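Local coordinates for putative enoyl-CoA hydratase/isomerase (Bordetella parapertussis, PDB 3ISA), which probably catalyses hydration or isomerisation of enoyl-CoA thioesters, at residues Y72-E77 and G232-R238; L100-H106 and C120-T126; M84-E88 and D220-L224; S6-A10 and T21-P25. All blocks are in the same frame, centred on the assembly; numbering follows the deposited sequence. Where two conformers were deposited one is given.

The four contacts illustrate how a crotonase-like chain divides its work between a sheet and the helices around it. Contacts 2 and 4 belong to the same mixed sheet, centres about 18 Å apart: contact 4 pairs the edge hairpin, contact 2 strands 100-105 and 122-125, separated from it by strand 53-58. Contacts 1 and 3, across the chain's centre from contact 2, join helix 77-95 and the loop before it to helices 217-229 and 233-241; their centres are about 17 Å apart, and both touch the second subunit. Contact 2 is nested inside contact 3, itself inside contact 1. The helix joining contact 2's strands probably starts at the oxyanion hole, as in relatives.

Contact 1 (Y72-E77 and G232-R238); sequences YETQSE and GFKARIR
Residues 72-76 lead into helix 77-95 and meet helix 233-238, which follows Gly232 at its N-cap; Glu77 and Lys234 are the nearest CA pair (6.3 Å). Tyr72 (chi1 p) offers a ring face to Ile237 CG2, a CH-pi contact 4.0 Å from the centroid, and its O accepts Gln75 N at 3.0 Å in a turn. Glu73 (m, m) forms a salt bridge with Arg238, OE1 to NH2 2.8 Å and OE2 to NE 3.2 Å. Lys234, extended (chi2 and chi4 t), donates from NZ to Glu73 O (2.7 Å) and Gln75 O (2.8 Å). The Ser76 side chain caps helix 77-95, Asp79 OD2 takes Ser76 N, and Ser76 OG bonds Asp79 of the second subunit. Glu77 (m, m) then receives Lys234 N on OE2 at 3.0 Å, and a water links its OE1 (2.7 Å) to Ala235 N (3.0 Å), serving first-turn amides of the facing helix. The loop and helix start pack on the first turns of helix 233-241, near the C-terminus of a crotonase-like fold.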
loop_
_atom_site.group_PDB
_atom_site.type_symbol
_atom_site.label_atom_id
_atom_site.label_comp_id
_atom_site.label_asym_id
_atom_site.label_seq_id
_atom_site.Cartn_x
_atom_site.Cartn_y
_atom_site.Cartn_z
ATOM N N TYR D 72 23.323 28.856 -15.422
ATOM C CA TYR D 72 22.211 27.973 -15.791
ATOM C C TYR D 72 21.780 28.251 -17.239
ATOM O O TYR D 72 21.308 27.339 -17.940
ATOM C CB TYR D 72 21.027 28.092 -14.813
ATOM C CG TYR D 72 20.087 29.231 -15.118
ATOM C CD1 TYR D 72 18.892 29.011 -15.816
ATOM C CD2 TYR D 72 20.398 30.535 -14.735
ATOM C CE1 TYR D 72 18.039 30.059 -16.118
ATOM C CE2 TYR D 72 19.556 31.585 -15.030
ATOM C CZ TYR D 72 18.379 31.338 -15.713
ATOM O OH TYR D 72 17.558 32.385 -16.004
ATOM N N GLU D 73 21.955 29.501 -17.693
ATOM C CA GLU D 73 21.615 29.885 -19.073
ATOM C C GLU D 73 22.376 29.098 -20.147
ATOM O O GLU D 73 21.851 28.852 -21.229
ATOM C CB GLU D 73 21.804 31.395 -19.294
ATOM C CG GLU D 73 20.723 32.260 -18.645
ATOM C CD GLU D 73 19.476 32.441 -19.515
ATOM O OE1 GLU D 73 18.949 31.449 -20.081
ATOM O OE2 GLU D 73 19.013 33.596 -19.620
ATOM N N THR D 74 23.605 28.701 -19.837
ATOM C CA THR D 74 24.428 27.943 -20.772
ATOM C C THR D 74 24.306 26.428 -20.582
ATOM O O THR D 74 24.983 25.652 -21.265
ATOM C CB THR D 74 25.917 28.374 -20.697
ATOM O OG1 THR D 74 26.405 28.193 -19.367
ATOM C CG2 THR D 74 26.071 29.832 -21.098
ATOM N N GLN D 75 23.438 26.005 -19.666
ATOM C CA GLN D 75 23.175 24.573 -19.511
ATOM C C GLN D 75 21.839 24.239 -20.146
ATOM O O GLN D 75 20.938 25.076 -20.176
ATOM C CB GLN D 75 23.225 24.164 -18.045
ATOM C CG GLN D 75 24.630 24.310 -17.447
ATOM C CD GLN D 75 24.757 23.706 -16.074
ATOM O OE1 GLN D 75 23.886 22.962 -15.634
ATOM N NE2 GLN D 75 25.857 24.012 -15.384
ATOM N N SER D 76 21.708 23.028 -20.673
ATOM C CA SER D 76 20.469 22.650 -21.346
ATOM C C SER D 76 19.387 22.289 -20.338
ATOM O O SER D 76 19.683 22.110 -19.154
ATOM C CB SER D 76 20.716 21.469 -22.286
ATOM O OG SER D 76 21.042 20.306 -21.529
ATOM N N GLU D 77 18.145 22.166 -20.817
ATOM C CA GLU D 77 17.028 21.693 -19.996
ATOM C C GLU D 77 17.367 20.346 -19.369
ATOM O O GLU D 77 17.070 20.112 -18.198
ATOM C CB GLU D 77 15.742 21.548 -20.828
ATOM C CG GLU D 77 15.228 22.816 -21.509
ATOM C CD GLU D 77 14.503 23.785 -20.578
ATOM O OE1 GLU D 77 13.794 24.672 -21.094
ATOM O OE2 GLU D 77 14.632 23.678 -19.342
ATOM N N GLY D 232 9.776 24.121 -20.743
ATOM C CA GLY D 232 9.829 25.507 -20.269
ATOM C C GLY D 232 10.420 25.702 -18.879
ATOM O O GLY D 232 10.271 26.781 -18.302
ATOM N N PHE D 233 11.103 24.675 -18.362
ATOM C CA PHE D 233 11.767 24.690 -17.029
ATOM C C PHE D 233 12.700 25.881 -16.867
ATOM O O PHE D 233 12.593 26.652 -15.899
ATOM C CB PHE D 233 12.527 23.354 -16.798
ATOM C CG PHE D 233 13.168 23.203 -15.419
ATOM C CD1 PHE D 233 12.467 23.505 -14.255
ATOM C CD2 PHE D 233 14.463 22.699 -15.300
ATOM C CE1 PHE D 233 13.060 23.334 -12.973
ATOM C CE2 PHE D 233 15.068 22.527 -14.035
ATOM C CZ PHE D 233 14.361 22.847 -12.874
ATOM N N LYS D 234 13.579 26.036 -17.847
ATOM C CA LYS D 234 14.568 27.101 -17.881
ATOM C C LYS D 234 13.937 28.492 -17.871
ATOM O O LYS D 234 14.411 29.391 -17.152
ATOM C CB LYS D 234 15.436 26.931 -19.119
ATOM C CG LYS D 234 16.893 27.088 -18.863
ATOM C CD LYS D 234 17.689 26.699 -20.079
ATOM C CE LYS D 234 18.820 27.671 -20.261
ATOM N NZ LYS D 234 19.727 27.258 -21.357
ATOM N N ALA D 235 12.871 28.657 -18.657
ATOM C CA ALA D 235 12.121 29.914 -18.699
ATOM C C ALA D 235 11.451 30.225 -17.361
ATOM O O ALA D 235 11.438 31.387 -16.933
ATOM C CB ALA D 235 11.094 29.908 -19.840
ATOM N N ARG D 236 10.930 29.190 -16.686
ATOM C CA ARG D 236 10.313 29.340 -15.358
ATOM C C ARG D 236 11.349 29.811 -14.334
ATOM O O ARG D 236 11.074 30.698 -13.497
ATOM C CB ARG D 236 9.674 28.017 -14.884
ATOM C CG ARG D 236 8.397 27.602 -15.635
ATOM C CD ARG D 236 7.681 26.427 -14.956
ATOM N NE ARG D 236 8.472 25.183 -14.871
ATOM C CZ ARG D 236 8.538 24.246 -15.825
ATOM N NH1 ARG D 236 7.898 24.400 -16.982
ATOM N NH2 ARG D 236 9.270 23.147 -15.636
ATOM N N ILE D 237 12.539 29.219 -14.403
ATOM C CA ILE D 237 13.667 29.653 -13.574
ATOM C C ILE D 237 14.016 31.141 -13.833
ATOM O O ILE D 237 14.128 31.938 -12.887
ATOM C CB ILE D 237 14.899 28.720 -13.784
ATOM C CG1 ILE D 237 14.602 27.298 -13.256
ATOM C CG2 ILE D 237 16.140 29.286 -13.107
ATOM C CD1 ILE D 237 15.668 26.242 -13.609
ATOM N N ARG D 238 14.158 31.494 -15.110
ATOM C CA ARG D 238 14.444 32.869 -15.541
ATOM C C ARG D 238 13.439 33.867 -14.970
ATOM O O ARG D 238 13.834 34.876 -14.374
ATOM C CB ARG D 238 14.492 32.939 -17.071
ATOM C CG ARG D 238 15.071 34.241 -17.658
ATOM C CD ARG D 238 15.085 34.183 -19.181
ATOM N NE ARG D 238 15.897 33.068 -19.668
ATOM C CZ ARG D 238 15.437 32.051 -20.396
ATOM N NH1 ARG D 238 14.158 31.997 -20.757
ATOM N NH2 ARG D 238 16.268 31.090 -20.779
HETATM O O HOH W 1 12.621 27.067 -21.183
#

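Contact 2 (L100-H106 and C120-T126); sequences LTLALAH and CKWRYCT
Strands 100-105 and 122-125 run side by side in parallel, with axes 4.7 Å apart at closest and 12° between their directions. The register pairs Leu102 with Trp122, Ala103 with Arg123, Leu104 with Tyr124 and Ala105 with Cys125. Hydrogen bonds alternate: Trp122 N to Thr101 O 2.9 Å, Ala103 N to Trp122 O 2.9 Å, Tyr124 N to Ala103 O 3.1 Å, Ala105 N to Tyr124 O 3.0 Å and Thr126 N to Ala105 O 3.1 Å. Thr101 (chi1 p) accepts Lys121 N on OG1 at 2.9 Å, and a water joins OG1 (2.6 Å) to Lys121 NZ (3.0 Å), which also bonds to Ala95 O. Leu102 and Leu104 share a face with Trp122 and Tyr124 (both chi1 m), beneath helix 186-197: Leu102 CD1 lies 3.7 Å from both Trp122 CB and Tyr124 CD2, and Leu100 CD2 sits over the indole. Ala103 and Ala105 occupy the other face, under Phe117 of helix 112-119; there Arg123 bonds through NE to Phe176 O and forms a salt bridge with Asp154 of a third subunit. Helix 112-119 links the strands, a beta-alpha-beta crossover of the spiral crotonase fold; in relatives, the start of this helix supplies an oxyanion-hole amide.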
loop_
_atom_site.group_PDB
_atom_site.type_symbol
_atom_site.label_atom_id
_atom_site.label_comp_id
_atom_site.label_asym_id
_atom_site.label_seq_id
_atom_site.Cartn_x
_atom_site.Cartn_y
_atom_site.Cartn_z
ATOM N N LEU D 100 23.356 7.659 11.940
ATOM C CA LEU D 100 22.678 8.844 12.481
ATOM C C LEU D 100 23.200 10.046 11.675
ATOM O O LEU D 100 24.369 10.067 11.263
ATOM C CB LEU D 100 22.997 9.040 13.961
ATOM C CG LEU D 100 22.378 10.264 14.658
ATOM C CD1 LEU D 100 20.820 10.216 14.539
ATOM C CD2 LEU D 100 22.811 10.339 16.105
ATOM N N THR D 101 22.340 11.029 11.430
ATOM C CA THR D 101 22.752 12.224 10.677
ATOM C C THR D 101 22.423 13.479 11.472
ATOM O O THR D 101 21.360 13.562 12.106
ATOM C CB THR D 101 22.073 12.267 9.304
ATOM O OG1 THR D 101 20.647 12.200 9.485
ATOM C CG2 THR D 101 22.550 11.051 8.448
ATOM N N LEU D 102 23.347 14.440 11.432
ATOM C CA LEU D 102 23.240 15.691 12.163
ATOM C C LEU D 102 23.557 16.856 11.229
ATOM O O LEU D 102 24.598 16.875 10.561
ATOM C CB LEU D 102 24.199 15.689 13.375
ATOM C CG LEU D 102 24.500 17.010 14.123
ATOM C CD1 LEU D 102 23.255 17.540 14.779
ATOM C CD2 LEU D 102 25.574 16.820 15.182
ATOM N N ALA D 103 22.682 17.848 11.201
ATOM C CA ALA D 103 22.936 19.028 10.394
ATOM C C ALA D 103 22.976 20.259 11.292
ATOM O O ALA D 103 22.222 20.352 12.256
ATOM C CB ALA D 103 21.896 19.182 9.323
ATOM N N LEU D 104 23.854 21.192 10.950
ATOM C CA LEU D 104 24.076 22.385 11.744
ATOM C C LEU D 104 24.047 23.578 10.804
ATOM O O LEU D 104 24.965 23.762 9.994
ATOM C CB LEU D 104 25.429 22.293 12.460
ATOM C CG LEU D 104 25.632 21.146 13.458
ATOM C CD1 LEU D 104 27.127 20.944 13.729
ATOM C CD2 LEU D 104 24.857 21.361 14.748
ATOM N N ALA D 105 22.958 24.349 10.869
ATOM C CA ALA D 105 22.721 25.435 9.916
ATOM C C ALA D 105 22.942 26.791 10.560
ATOM O O ALA D 105 22.703 26.965 11.756
ATOM C CB ALA D 105 21.316 25.383 9.368
ATOM N N HIS D 106 23.388 27.736 9.743
ATOM C CA HIS D 106 23.520 29.120 10.143
ATOM C C HIS D 106 23.267 29.960 8.909
ATOM O O HIS D 106 23.210 29.417 7.805
ATOM C CB HIS D 106 24.889 29.398 10.807
ATOM C CG HIS D 106 26.074 29.250 9.896
ATOM N ND1 HIS D 106 26.469 28.041 9.369
ATOM C CD2 HIS D 106 26.976 30.161 9.459
ATOM C CE1 HIS D 106 27.544 28.218 8.622
ATOM N NE2 HIS D 106 27.871 29.496 8.657
ATOM N N CYS D 120 18.450 15.309 7.347
ATOM C CA CYS D 120 19.185 14.893 8.541
ATOM C C CYS D 120 18.265 14.758 9.742
ATOM O O CYS D 120 17.323 15.529 9.864
ATOM C CB CYS D 120 20.290 15.892 8.855
ATOM S SG CYS D 120 21.560 15.899 7.585
ATOM N N LYS D 121 18.553 13.787 10.614
ATOM C CA LYS D 121 17.659 13.422 11.710
ATOM C C LYS D 121 17.743 14.389 12.890
ATOM O O LYS D 121 16.707 14.760 13.448
ATOM C CB LYS D 121 17.936 11.997 12.175
ATOM C CG LYS D 121 17.688 10.897 11.103
ATOM C CD LYS D 121 16.188 10.772 10.751
ATOM C CE LYS D 121 15.943 10.081 9.386
ATOM N NZ LYS D 121 16.260 10.963 8.190
ATOM N N TRP D 122 18.961 14.769 13.279
ATOM C CA TRP D 122 19.170 15.785 14.332
ATOM C C TRP D 122 19.461 17.113 13.638
ATOM O O TRP D 122 20.400 17.218 12.841
ATOM C CB TRP D 122 20.320 15.379 15.269
ATOM C CG TRP D 122 20.042 14.245 16.239
ATOM C CD1 TRP D 122 19.145 13.216 16.088
ATOM C CD2 TRP D 122 20.683 14.028 17.501
ATOM N NE1 TRP D 122 19.192 12.380 17.183
ATOM C CE2 TRP D 122 20.131 12.853 18.061
ATOM C CE3 TRP D 122 21.675 14.715 18.217
ATOM C CZ2 TRP D 122 20.534 12.356 19.305
ATOM C CZ3 TRP D 122 22.070 14.220 19.460
ATOM C CH2 TRP D 122 21.510 13.047 19.977
ATOM N N ARG D 123 18.637 18.124 13.898
ATOM C CA ARG D 123 18.760 19.385 13.183
ATOM C C ARG D 123 18.818 20.548 14.164
ATOM O O ARG D 123 17.918 20.713 14.988
ATOM C CB ARG D 123 17.587 19.571 12.210
ATOM C CG ARG D 123 17.390 18.425 11.230
ATOM C CD ARG D 123 16.127 18.605 10.387
ATOM N NE ARG D 123 14.897 18.523 11.176
ATOM C CZ ARG D 123 14.321 17.388 11.582
ATOM N NH1 ARG D 123 13.200 17.429 12.304
ATOM N NH2 ARG D 123 14.856 16.209 11.273
ATOM N N TYR D 124 19.888 21.335 14.064
ATOM C CA TYR D 124 20.086 22.501 14.930
ATOM C C TYR D 124 20.426 23.700 14.066
ATOM O O TYR D 124 21.012 23.554 12.989
ATOM C CB TYR D 124 21.229 22.257 15.927
ATOM C CG TYR D 124 20.944 21.215 16.986
ATOM C CD1 TYR D 124 20.368 21.574 18.210
ATOM C CD2 TYR D 124 21.274 19.876 16.781
ATOM C CE1 TYR D 124 20.113 20.621 19.191
ATOM C CE2 TYR D 124 21.019 18.916 17.749
ATOM C CZ TYR D 124 20.443 19.297 18.953
ATOM O OH TYR D 124 20.190 18.350 19.914
ATOM N N CYS D 125 20.071 24.896 14.531
ATOM C CA CYS D 125 20.516 26.096 13.839
ATOM C C CYS D 125 20.858 27.219 14.820
ATOM O O CYS D 125 20.491 27.148 15.988
ATOM C CB CYS D 125 19.484 26.560 12.808
ATOM S SG CYS D 125 17.949 27.221 13.495
ATOM N N THR D 126 21.575 28.228 14.338
ATOM C CA THR D 126 21.840 29.439 15.117
ATOM C C THR D 126 20.534 30.240 15.264
ATOM O O THR D 126 19.666 30.153 14.395
ATOM C CB THR D 126 22.935 30.320 14.458
ATOM O OG1 THR D 126 22.596 30.592 13.089
ATOM C CG2 THR D 126 24.312 29.662 14.556
HETATM O O HOH W 2 19.224 10.612 8.026
#

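Contact 3 (M84-E88 and D220-L224); sequences MVRIE and DLAAL
This nearly antiparallel helix pair meshes apolar side chains in the middle and keeps charge at one end. The short segments 84-88 and 220-224 are helical throughout, with axes 10.1 Å apart at closest and a signed crossing angle of 161°. Glu88 comes opposite Leu221 (CA to CA 6.6 Å) and Val85 opposite Leu224 (7.2 Å), one turn along each helix.

Apolar packing comes first. Leu224 (chi1 t, chi2 m) pushes CD1 towards the first helix, to 3.8 Å from Val85 CG2, 4.1 Å from Met84 CB and 3.7 Å from Met84 O. Leu221 (t, p) places CD1 4.3 Å from Val85 CG1 and 3.7 Å from Glu88 CG, so the methylenes of Glu88 extend the greasy surface; Glu88 CB also lies 4.1 Å from Leu224 CG.

Charge is the second element. Glu88 (t, p) swings its carboxylate towards Asp220, OE2 reaching 3.3 Å from Asp220 CB and 4.4 Å from Asp220 OD2. Arginines offset these like charges through salt bridges, Glu88 to Arg146 and Asp220 to Arg145, while Gln92 and His216 add hydrogen bonds to Glu88 and Asp220 respectively.

Within the fold, helix 77-95 lies between helix 33-48, against which Arg86 and Ile87 rest, and helix 217-229, while Ala229 of the second subunit packs on Val85.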
loop_
_atom_site.group_PDB
_atom_site.type_symbol
_atom_site.label_atom_id
_atom_site.label_comp_id
_atom_site.label_asym_id
_atom_site.label_seq_id
_atom_site.Cartn_x
_atom_site.Cartn_y
_atom_site.Cartn_z
ATOM N N MET D 84 19.098 18.235 -10.810
ATOM C CA MET D 84 18.016 18.110 -9.829
ATOM C C MET D 84 17.757 16.654 -9.402
ATOM O O MET D 84 17.552 16.373 -8.227
ATOM C CB MET D 84 16.742 18.774 -10.370
ATOM C CG MET D 84 16.762 20.310 -10.291
ATOM S SD MET D 84 16.955 21.030 -8.640
ATOM C CE MET D 84 16.632 22.732 -9.138
ATOM N N VAL D 85 17.790 15.728 -10.367
ATOM C CA VAL D 85 17.658 14.306 -10.076
ATOM C C VAL D 85 18.765 13.808 -9.160
ATOM O O VAL D 85 18.484 13.124 -8.175
ATOM C CB VAL D 85 17.553 13.468 -11.396
ATOM C CG1 VAL D 85 17.734 11.984 -11.107
ATOM C CG2 VAL D 85 16.187 13.744 -12.052
ATOM N N ARG D 86 20.009 14.206 -9.452
ATOM C CA ARG D 86 21.140 13.828 -8.612
ATOM C C ARG D 86 21.022 14.424 -7.195
ATOM O O ARG D 86 21.356 13.762 -6.221
ATOM C CB ARG D 86 22.478 14.157 -9.300
ATOM C CG ARG D 86 22.740 13.374 -10.632
ATOM C CD ARG D 86 22.825 11.857 -10.432
ATOM N NE ARG D 86 24.113 11.476 -9.838
ATOM C CZ ARG D 86 24.383 10.279 -9.317
ATOM N NH1 ARG D 86 23.443 9.339 -9.295
ATOM N NH2 ARG D 86 25.591 10.020 -8.820
ATOM N N ILE D 87 20.543 15.664 -7.090
ATOM C CA ILE D 87 20.225 16.254 -5.782
ATOM C C ILE D 87 19.204 15.382 -5.034
ATOM O O ILE D 87 19.439 15.002 -3.890
ATOM C CB ILE D 87 19.764 17.741 -5.903
ATOM C CG1 ILE D 87 20.971 18.635 -6.238
ATOM C CG2 ILE D 87 19.123 18.228 -4.599
ATOM C CD1 ILE D 87 20.611 20.050 -6.716
ATOM N N GLU D 88 18.094 15.022 -5.679
ATOM C CA GLU D 88 17.096 14.171 -4.993
ATOM C C GLU D 88 17.663 12.795 -4.621
ATOM O O GLU D 88 17.349 12.271 -3.557
ATOM C CB GLU D 88 15.804 14.039 -5.813
ATOM C CG GLU D 88 14.672 13.161 -5.182
ATOM C CD GLU D 88 14.163 13.653 -3.802
ATOM O OE1 GLU D 88 14.560 14.737 -3.324
ATOM O OE2 GLU D 88 13.352 12.934 -3.183
ATOM N N ASP D 220 8.570 10.482 -4.271
ATOM C CA ASP D 220 9.383 11.705 -4.240
ATOM C C ASP D 220 10.229 11.947 -5.507
ATOM O O ASP D 220 10.240 13.054 -6.063
ATOM C CB ASP D 220 10.264 11.700 -2.998
ATOM C CG ASP D 220 9.456 11.911 -1.737
ATOM O OD1 ASP D 220 8.251 12.236 -1.857
ATOM O OD2 ASP D 220 10.013 11.746 -0.639
ATOM N N LEU D 221 10.923 10.910 -5.958
ATOM C CA LEU D 221 11.728 11.026 -7.160
ATOM C C LEU D 221 10.852 11.230 -8.406
ATOM O O LEU D 221 11.189 12.062 -9.260
ATOM C CB LEU D 221 12.698 9.841 -7.321
ATOM C CG LEU D 221 13.674 10.042 -8.493
ATOM C CD1 LEU D 221 14.520 11.328 -8.381
ATOM C CD2 LEU D 221 14.582 8.843 -8.652
ATOM N N ALA D 222 9.728 10.499 -8.504
ATOM C CA ALA D 222 8.792 10.705 -9.617
ATOM C C ALA D 222 8.280 12.148 -9.676
ATOM O O ALA D 222 8.337 12.773 -10.739
ATOM C CB ALA D 222 7.623 9.730 -9.554
ATOM N N ALA D 223 7.843 12.673 -8.531
ATOM C CA ALA D 223 7.328 14.050 -8.433
ATOM C C ALA D 223 8.394 15.075 -8.837
ATOM O O ALA D 223 8.097 16.021 -9.590
ATOM C CB ALA D 223 6.796 14.343 -7.027
ATOM N N LEU D 224 9.627 14.879 -8.363
ATOM C CA LEU D 224 10.755 15.741 -8.761
ATOM C C LEU D 224 10.980 15.703 -10.279
ATOM O O LEU D 224 11.052 16.753 -10.940
ATOM C CB LEU D 224 12.046 15.376 -7.996
ATOM C CG LEU D 224 13.348 16.182 -8.229
ATOM C CD1 LEU D 224 14.148 15.720 -9.486
ATOM C CD2 LEU D 224 13.069 17.693 -8.308
#

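Contact 4 (S6-A10 and T21-P25); sequences SLPLA and TLSRP
Thr21 pairs with Ala10 as an antiparallel hydrogen-bonded pair: Ala10 N to Thr21 O 3.0 Å, Thr21 N to Ala10 O 2.9 Å. Leu9 and Leu22 follow as a non-hydrogen-bonded pair, CA atoms 5.0 Å apart. Pro8 then stands opposite Ser23 (CA to CA 4.7 Å), but lacking an amide proton it can only accept, so a single bond remains, Ser23 N to Pro8 O at 2.8 Å. The Pro8 ring also packs against Arg24, which follows Ser23, CB 3.9 Å from Arg24 CG. Ser23 (chi1 m) turns its hydroxyl back to donate to Thr21 O (OG to O 2.8 Å), leaving OG 3.8 Å from Ala10 CB. Thr21 (chi1 m) binds a water through OG1 at 2.7 Å; that water donates a weak bond to Ala10 O (3.3 Å). This is the open end of the hairpin at the edge of the six-stranded sheet: Leu9 packs on helix 33-48, and Leu22 bonds by its backbone to Ala57 on the neighbouring strand 53-58.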
loop_
_atom_site.group_PDB
_atom_site.type_symbol
_atom_site.label_atom_id
_atom_site.label_comp_id
_atom_site.label_asym_id
_atom_site.label_seq_id
_atom_site.Cartn_x
_atom_site.Cartn_y
_atom_site.Cartn_z
ATOM N N SER D 6 40.170 21.683 -6.831
ATOM C CA SER D 6 39.416 22.375 -5.799
ATOM C C SER D 6 38.889 21.345 -4.807
ATOM O O SER D 6 38.902 20.139 -5.077
ATOM C CB SER D 6 38.275 23.201 -6.403
ATOM O OG SER D 6 37.328 22.376 -7.063
ATOM N N LEU D 7 38.441 21.825 -3.661
ATOM C CA LEU D 7 37.847 20.971 -2.670
ATOM C C LEU D 7 36.518 21.625 -2.273
ATOM O O LEU D 7 36.455 22.288 -1.240
ATOM C CB LEU D 7 38.788 20.847 -1.465
ATOM C CG LEU D 7 38.452 19.853 -0.344
ATOM C CD1 LEU D 7 38.699 18.406 -0.810
ATOM C CD2 LEU D 7 39.243 20.186 0.913
ATOM N N PRO D 8 35.461 21.457 -3.103
ATOM C CA PRO D 8 34.157 22.049 -2.750
ATOM C C PRO D 8 33.492 21.352 -1.553
ATOM O O PRO D 8 32.584 21.914 -0.937
ATOM C CB PRO D 8 33.322 21.854 -4.025
ATOM C CG PRO D 8 33.906 20.648 -4.665
ATOM C CD PRO D 8 35.398 20.743 -4.394
ATOM N N LEU D 9 33.950 20.138 -1.249
ATOM C CA LEU D 9 33.501 19.388 -0.076
ATOM C C LEU D 9 34.691 18.914 0.761
ATOM O O LEU D 9 35.502 18.104 0.288
ATOM C CB LEU D 9 32.676 18.164 -0.508
ATOM C CG LEU D 9 32.167 17.329 0.673
ATOM C CD1 LEU D 9 31.149 18.121 1.480
ATOM C CD2 LEU D 9 31.603 15.976 0.204
ATOM N N ALA D 10 34.777 19.382 2.002
ATOM C CA ALA D 10 35.815 18.894 2.913
ATOM C C ALA D 10 35.217 17.780 3.735
ATOM O O ALA D 10 34.085 17.903 4.222
ATOM C CB ALA D 10 36.312 19.997 3.828
ATOM N N THR D 21 31.786 19.161 5.352
ATOM C CA THR D 21 31.682 20.604 5.334
ATOM C C THR D 21 31.560 21.086 3.891
ATOM O O THR D 21 32.506 20.963 3.103
ATOM C CB THR D 21 32.887 21.280 6.060
ATOM O OG1 THR D 21 32.970 20.801 7.402
ATOM C CG2 THR D 21 32.742 22.808 6.054
ATOM N N LEU D 22 30.379 21.614 3.541
ATOM C CA LEU D 22 30.181 22.256 2.251
ATOM C C LEU D 22 31.093 23.468 2.230
ATOM O O LEU D 22 31.062 24.281 3.154
ATOM C CB LEU D 22 28.721 22.673 2.047
ATOM C CG LEU D 22 27.753 21.530 1.678
ATOM C CD1 LEU D 22 27.593 20.494 2.799
ATOM C CD2 LEU D 22 26.390 22.103 1.305
ATOM N N SER D 23 31.924 23.548 1.193
ATOM C CA SER D 23 33.063 24.449 1.196
ATOM C C SER D 23 33.134 25.280 -0.080
ATOM O O SER D 23 34.135 25.283 -0.805
ATOM C CB SER D 23 34.348 23.651 1.424
ATOM O OG SER D 23 34.351 23.056 2.710
ATOM N N ARG D 24 32.046 25.984 -0.368
ATOM C CA ARG D 24 32.055 26.988 -1.420
ATOM C C ARG D 24 31.582 28.321 -0.810
ATOM O O ARG D 24 30.543 28.859 -1.207
ATOM C CB ARG D 24 31.174 26.561 -2.597
ATOM C CG ARG D 24 31.542 25.191 -3.194
ATOM C CD ARG D 24 30.662 24.885 -4.376
ATOM N NE ARG D 24 31.024 25.703 -5.533
ATOM C CZ ARG D 24 30.157 26.230 -6.399
ATOM N NH1 ARG D 24 28.843 26.052 -6.243
ATOM N NH2 ARG D 24 30.608 26.940 -7.424
ATOM N N PRO D 25 32.351 28.858 0.163
ATOM C CA PRO D 25 31.821 29.990 0.929
ATOM C C PRO D 25 31.703 31.318 0.158
ATOM O O PRO D 25 31.046 32.231 0.636
ATOM C CB PRO D 25 32.807 30.114 2.096
ATOM C CG PRO D 25 34.102 29.624 1.532
ATOM C CD PRO D 25 33.714 28.490 0.608
HETATM O O HOH W 3 34.676 18.653 7.367
#